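Local coordinates for protein leucine aminopeptidase A1, chloroplastic (Solanum lycopersicum, PDB 5D8N) that removes N-terminal amino acids, leucine preferentially, from peptides as a magnesium-dependent homohexameric aminopeptidase, and also has molecular chaperone activity, at residues I379-T384 against M470-P475; I407-T412 against W497-V502. The protein carries 1 engineered substitution. All blocks are in the same frame, centred on the assembly; numbering follows the deposited sequence.

Contact 1. Residues I379-T384 against M470-P475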
loop_
_atom_site.group_PDB
_atom_site.type_symbol
_atom_site.label_atom_id
_atom_site.label_comp_id
_atom_site.label_asym_id
_atom_site.label_seq_id
_atom_site.Cartn_x
_atom_site.Cartn_y
_atom_site.Cartn_z
ATOM N N ILE A 379 6.922 -16.241 -25.512
ATOM C CA ILE A 379 6.185 -15.651 -24.395
ATOM C C ILE A 379 7.039 -14.662 -23.661
ATOM O O ILE A 379 8.144 -14.984 -23.228
ATOM C CB ILE A 379 5.761 -16.735 -23.380
ATOM C CG1 ILE A 379 4.950 -17.819 -24.087
ATOM C CG2 ILE A 379 4.954 -16.144 -22.236
ATOM C CD1 ILE A 379 5.136 -19.173 -23.437
ATOM N N GLU A 380 6.574 -13.423 -23.633
ATOM C CA GLU A 380 7.219 -12.401 -22.828
ATOM C C GLU A 380 6.725 -12.477 -21.393
ATOM O O GLU A 380 5.531 -12.384 -21.119
ATOM C CB GLU A 380 6.952 -10.998 -23.368
ATOM C CG GLU A 380 7.557 -9.900 -22.498
ATOM C CD GLU A 380 7.270 -8.500 -23.019
ATOM O OE1 GLU A 380 6.264 -8.283 -23.759
ATOM O OE2 GLU A 380 8.151 -7.659 -22.729
ATOM N N VAL A 381 7.645 -12.719 -20.476
ATOM C CA VAL A 381 7.236 -13.015 -19.113
ATOM C C VAL A 381 7.136 -11.692 -18.375
ATOM O O VAL A 381 8.085 -11.258 -17.752
ATOM C CB VAL A 381 8.202 -14.015 -18.445
ATOM C CG1 VAL A 381 7.776 -14.279 -17.011
ATOM C CG2 VAL A 381 8.225 -15.316 -19.220
ATOM N N ASN A 382 5.981 -11.049 -18.433
ATOM C CA ASN A 382 5.816 -9.758 -17.780
ATOM C C ASN A 382 5.568 -9.895 -16.279
ATOM O O ASN A 382 5.674 -8.902 -15.555
ATOM C CB ASN A 382 4.691 -8.937 -18.411
ATOM C CG ASN A 382 3.337 -9.609 -18.262
ATOM O OD1 ASN A 382 3.191 -10.788 -18.561
ATOM N ND2 ASN A 382 2.312 -8.828 -17.975
ATOM N N ASN A 383 5.254 -11.102 -15.811
ATOM C CA ASN A 383 4.978 -11.287 -14.388
ATOM C C ASN A 383 5.490 -12.643 -13.910
ATOM O O ASN A 383 4.935 -13.680 -14.286
ATOM C CB ASN A 383 3.473 -11.190 -14.158
ATOM C CG ASN A 383 3.078 -11.298 -12.699
ATOM O OD1 ASN A 383 3.847 -11.010 -11.793
ATOM N ND2 ASN A 383 1.848 -11.716 -12.475
ATOM N N THR A 384 6.505 -12.620 -13.051
ATOM C CA THR A 384 7.114 -13.836 -12.525
ATOM C C THR A 384 6.323 -14.543 -11.419
ATOM O O THR A 384 6.653 -15.666 -11.040
ATOM C CB THR A 384 8.544 -13.583 -12.010
ATOM O OG1 THR A 384 8.519 -12.526 -11.049
ATOM C CG2 THR A 384 9.472 -13.225 -13.187
ATOM N N MET A 470 3.121 -13.252 -27.223
ATOM C CA MET A 470 2.144 -12.997 -26.179
ATOM C C MET A 470 2.890 -12.670 -24.913
ATOM O O MET A 470 4.082 -12.967 -24.799
ATOM C CB MET A 470 1.237 -14.196 -25.946
ATOM C CG MET A 470 1.930 -15.384 -25.270
ATOM S SD MET A 470 1.073 -16.981 -25.505
ATOM C CE MET A 470 1.493 -17.386 -27.185
ATOM N N ILE A 471 2.169 -12.075 -23.964
ATOM C CA ILE A 471 2.661 -11.955 -22.606
ATOM C C ILE A 471 2.046 -13.091 -21.787
ATOM O O ILE A 471 1.091 -13.705 -22.234
ATOM C CB ILE A 471 2.307 -10.596 -21.964
ATOM C CG1 ILE A 471 0.792 -10.392 -21.892
ATOM C CG2 ILE A 471 2.989 -9.451 -22.708
ATOM C CD1 ILE A 471 0.363 -9.023 -21.387
ATOM N N ASN A 472 2.530 -13.306 -20.564
ATOM C CA ASN A 472 2.027 -14.380 -19.731
ATOM C C ASN A 472 0.914 -13.976 -18.760
ATOM O O ASN A 472 0.087 -14.811 -18.399
ATOM C CB ASN A 472 3.161 -15.119 -19.014
ATOM C CG ASN A 472 3.675 -14.373 -17.797
ATOM O OD1 ASN A 472 4.095 -13.219 -17.892
ATOM N ND2 ASN A 472 3.793 -15.083 -16.687
ATOM N N THR A 473 0.740 -12.684 -18.522
ATOM C CA THR A 473 -0.225 -12.221 -17.536
ATOM C C THR A 473 -0.983 -10.987 -17.996
ATOM O O THR A 473 -0.388 -9.957 -18.297
ATOM C CB THR A 473 0.516 -11.843 -16.243
ATOM O OG1 THR A 473 1.191 -13.004 -15.754
ATOM C CG2 THR A 473 -0.449 -11.378 -15.194
ATOM N N GLY A 474 -2.297 -11.116 -18.052
ATOM C CA GLY A 474 -3.170 -10.041 -18.484
ATOM C C GLY A 474 -3.616 -9.215 -17.297
ATOM O O GLY A 474 -3.119 -9.390 -16.191
ATOM N N PRO A 475 -4.489 -8.236 -17.544
ATOM C CA PRO A 475 -5.010 -7.433 -16.438
ATOM C C PRO A 475 -5.795 -8.243 -15.385
ATOM O O PRO A 475 -6.143 -9.400 -15.594
ATOM C CB PRO A 475 -5.893 -6.398 -17.131
ATOM C CG PRO A 475 -6.159 -6.921 -18.495
ATOM C CD PRO A 475 -5.060 -7.881 -18.852
#
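Asn382 and Asn472 show how two asparagines can continue a parallel strand pairing after the regular backbone bonds have run out. The one strong backbone link, Glu380 N to Met470 O at 2.8 Å, lies just upstream; beyond it the amides reach across instead, their planes almost perpendicular (89°). Both side chains have CG between the backbone N and the carbonyl carbon (chi1 63° for Asn382), a turn that brings each amide over to the opposite chain. Asn382 ND2 gives a straight bond to a lone pair of Thr473 O (2.9 Å), which lies close to the amide plane of Asn382, while its OD1 takes weak bonds from the N-H groups of Asn472 and Thr473. Asn472 answers in kind: ND2 donates to Asn383 O (3.0 Å), which lies in its amide plane, and OD1 accepts Asn383 N (3.2 Å) on a lone pair. Alongside, Asn383 CB rests on Thr473 OG1 (3.3 Å), and the side chains of Ile379 and Asn472 cross at about a right angle, CG2 of the first 3.8 Å from CB of the second. Asn472 ND2 also bonds to Ala386 O, so an alanine here would probably leave Asn383 N and the carbonyls of Asn383 and Ala386 without their mate and the loop after Val381 less firmly fixed. On the Glu380 side, its carboxylate bonds to Ser465 and forms a salt bridge with Lys323 of a neighbouring subunit. The amide bonds tie the loop that follows strand 378-380, past the inverse gamma turn centred on Val381, to the end of strand 470-471; that loop leads to Asp385, a magnesium-binding residue of the M17 catalytic domain.

Contact 2. Residues I407-T412 against W497-V502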
loop_
_atom_site.group_PDB
_atom_site.type_symbol
_atom_site.label_atom_id
_atom_site.label_comp_id
_atom_site.label_asym_id
_atom_site.label_seq_id
_atom_site.Cartn_x
_atom_site.Cartn_y
_atom_site.Cartn_z
ATOM N N ILE A 407 -8.194 -33.840 -23.197
ATOM C CA ILE A 407 -7.330 -33.435 -22.092
ATOM C C ILE A 407 -8.148 -32.686 -21.044
ATOM O O ILE A 407 -8.844 -31.722 -21.363
ATOM C CB ILE A 407 -6.216 -32.493 -22.584
ATOM C CG1 ILE A 407 -5.395 -33.159 -23.690
ATOM C CG2 ILE A 407 -5.301 -32.110 -21.439
ATOM C CD1 ILE A 407 -4.423 -32.219 -24.358
ATOM N N ILE A 408 -7.891 -33.005 -19.785
ATOM C CA ILE A 408 -8.206 -32.098 -18.688
ATOM C C ILE A 408 -6.939 -31.698 -17.965
ATOM O O ILE A 408 -6.180 -32.582 -17.545
ATOM C CB ILE A 408 -9.184 -32.733 -17.679
ATOM C CG1 ILE A 408 -10.508 -33.092 -18.357
ATOM C CG2 ILE A 408 -9.436 -31.774 -16.504
ATOM C CD1 ILE A 408 -11.513 -33.754 -17.442
ATOM N N ASP A 409 -6.737 -30.396 -17.750
ATOM C CA ASP A 409 -5.671 -29.947 -16.863
ATOM C C ASP A 409 -6.262 -29.363 -15.594
ATOM O O ASP A 409 -7.350 -28.805 -15.611
ATOM C CB ASP A 409 -4.708 -28.957 -17.518
ATOM C CG ASP A 409 -5.255 -27.545 -17.554
ATOM O OD1 ASP A 409 -5.233 -26.862 -16.479
ATOM O OD2 ASP A 409 -5.628 -27.098 -18.669
ATOM N N LEU A 410 -5.566 -29.596 -14.487
ATOM C CA LEU A 410 -5.899 -28.989 -13.207
ATOM C C LEU A 410 -4.710 -28.185 -12.735
ATOM O O LEU A 410 -3.580 -28.671 -12.689
ATOM C CB LEU A 410 -6.224 -30.055 -12.165
ATOM C CG LEU A 410 -7.627 -30.672 -12.307
ATOM C CD1 LEU A 410 -7.584 -31.692 -13.421
ATOM C CD2 LEU A 410 -8.047 -31.351 -11.013
ATOM N N ALA A 411 -4.996 -26.956 -12.347
ATOM C CA ALA A 411 -3.956 -26.030 -11.907
ATOM C C ALA A 411 -4.536 -24.989 -10.949
ATOM O O ALA A 411 -5.659 -24.483 -11.129
ATOM C CB ALA A 411 -3.348 -25.328 -13.104
ATOM N N THR A 412 -3.761 -24.730 -9.907
ATOM C CA THR A 412 -3.983 -23.575 -9.054
ATOM C C THR A 412 -3.432 -22.370 -9.778
ATOM O O THR A 412 -2.273 -21.990 -9.595
ATOM C CB THR A 412 -3.276 -23.767 -7.706
ATOM O OG1 THR A 412 -1.903 -24.147 -7.909
ATOM C CG2 THR A 412 -3.908 -24.874 -6.946
ATOM N N TRP A 497 -10.320 -30.135 -24.923
ATOM C CA TRP A 497 -9.503 -29.724 -23.797
ATOM C C TRP A 497 -10.302 -28.843 -22.859
ATOM O O TRP A 497 -11.028 -27.938 -23.276
ATOM C CB TRP A 497 -8.243 -29.032 -24.286
ATOM C CG TRP A 497 -7.597 -28.144 -23.249
ATOM C CD1 TRP A 497 -6.894 -28.552 -22.141
ATOM C CD2 TRP A 497 -7.737 -26.727 -23.134
ATOM N NE1 TRP A 497 -6.506 -27.473 -21.410
ATOM C CE2 TRP A 497 -6.982 -26.334 -22.013
ATOM C CE3 TRP A 497 -8.232 -25.741 -23.985
ATOM C CZ2 TRP A 497 -6.799 -24.998 -21.665
ATOM C CZ3 TRP A 497 -8.092 -24.407 -23.604
ATOM C CH2 TRP A 497 -7.370 -24.055 -22.470
ATOM N N LEU A 498 -10.201 -29.178 -21.580
ATOM C CA LEU A 498 -10.759 -28.368 -20.507
ATOM C C LEU A 498 -9.730 -28.072 -19.419
ATOM O O LEU A 498 -8.993 -28.954 -18.966
ATOM C CB LEU A 498 -11.962 -29.065 -19.889
ATOM C CG LEU A 498 -12.722 -28.346 -18.761
ATOM C CD1 LEU A 498 -14.168 -28.775 -18.841
ATOM C CD2 LEU A 498 -12.190 -28.684 -17.389
ATOM N N HIS A 499 -9.786 -26.838 -18.942
ATOM C CA HIS A 499 -8.869 -26.336 -17.919
ATOM C C HIS A 499 -9.676 -26.096 -16.643
ATOM O O HIS A 499 -10.694 -25.396 -16.665
ATOM C CB HIS A 499 -8.236 -25.022 -18.391
ATOM C CG HIS A 499 -7.700 -24.171 -17.290
ATOM N ND1 HIS A 499 -6.656 -24.566 -16.492
ATOM C CD2 HIS A 499 -7.968 -22.890 -16.942
ATOM C CE1 HIS A 499 -6.341 -23.595 -15.655
ATOM N NE2 HIS A 499 -7.121 -22.563 -15.912
ATOM N N LEU A 500 -9.189 -26.660 -15.547
ATOM C CA LEU A 500 -9.849 -26.503 -14.266
ATOM C C LEU A 500 -8.954 -25.734 -13.297
ATOM O O LEU A 500 -7.871 -26.204 -12.916
ATOM C CB LEU A 500 -10.221 -27.879 -13.730
ATOM C CG LEU A 500 -11.339 -27.929 -12.689
ATOM C CD1 LEU A 500 -12.668 -27.452 -13.253
ATOM C CD2 LEU A 500 -11.484 -29.330 -12.105
ATOM N N ASP A 501 -9.367 -24.505 -12.990
ATOM C CA ASP A 501 -8.639 -23.626 -12.065
ATOM C C ASP A 501 -9.126 -23.932 -10.645
ATOM O O ASP A 501 -10.204 -23.494 -10.207
ATOM C CB ASP A 501 -8.859 -22.152 -12.443
ATOM C CG ASP A 501 -7.839 -21.189 -11.804
ATOM O OD1 ASP A 501 -7.134 -21.586 -10.854
ATOM O OD2 ASP A 501 -7.731 -20.019 -12.273
ATOM N N VAL A 502 -8.286 -24.644 -9.909
ATOM C CA VAL A 502 -8.632 -25.223 -8.610
ATOM C C VAL A 502 -7.906 -24.529 -7.449
ATOM O O VAL A 502 -7.770 -25.090 -6.373
ATOM C CB VAL A 502 -8.275 -26.725 -8.556
ATOM C CG1 VAL A 502 -9.063 -27.503 -9.599
ATOM C CG2 VAL A 502 -6.794 -26.983 -8.772
#
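Asp409 faces Trp497 and His499 across two parallel strands, and its carboxylate serves both rings at once. Its CG sits between the backbone N and the carbonyl carbon (chi1 80°), which swings the group toward the partner strand. His499 ND1 donates to OD1 of Asp409 at 2.7 Å, almost straight, in the imidazole plane and on the syn lone pair; Trp497 NE1 meets the other oxygen, OD2, at 2.9 Å, nearly along its C-O bond. The carboxylate is turned only 26° from the indole plane. Two N-H donors would be expected to stabilise a negative charge on this buried group and to fix its rotation. Helix 479-488 touches both rings, adding cover on this face.

The strands, 13° from parallel, are neighbours in the eight-stranded mixed sheet at the heart of the M17 catalytic domain. Their backbone bonds run from Leu498 N to Ile407 O (2.9 Å) through to Val502 N and Ala411 O, where the donor stands above the carbonyl plane. At that end Thr412 O receives the amine of Lys300, a magnesium ligand from the adjoining strand 293-305.

The opposite face, bearing Ile408, Leu410, Leu498 and Leu500, has none of the short polar bonds that grip Asp409; its side chains meet across the strands through apolar contacts at van der Waals distance, and it too is buried rather than turned to solvent. Leu410 and Leu500 lie side by side, CG of the first 4.1 Å from CB of the second. Ile408 CG2 comes no nearer to Leu498 CD2 than 4.2 Å.

In the fold
Both contacts start from parallel strand pairing in the same catalytic domain, brief and weak in contact 1, and they occupy different depths. Contact 2 is core, its centre about 13 Å from the centre of the chain and every touching residue buried; contact 1 lies about 30 Å out, partly buried, with a neighbouring subunit within reach. Their nearest atoms stay about 11 Å apart, but helices 388-401 and 479-488 pack against both. The chemistry follows place: in contact 2 regular backbone bonding leaves side chains to fill the faces with hydrocarbon and one carboxylate-ring cluster, whereas at the edge of a three-stranded sheet contact 1 has side-chain amides taking over where a short backbone pairing ends. Each ends beside magnesium-binding residues.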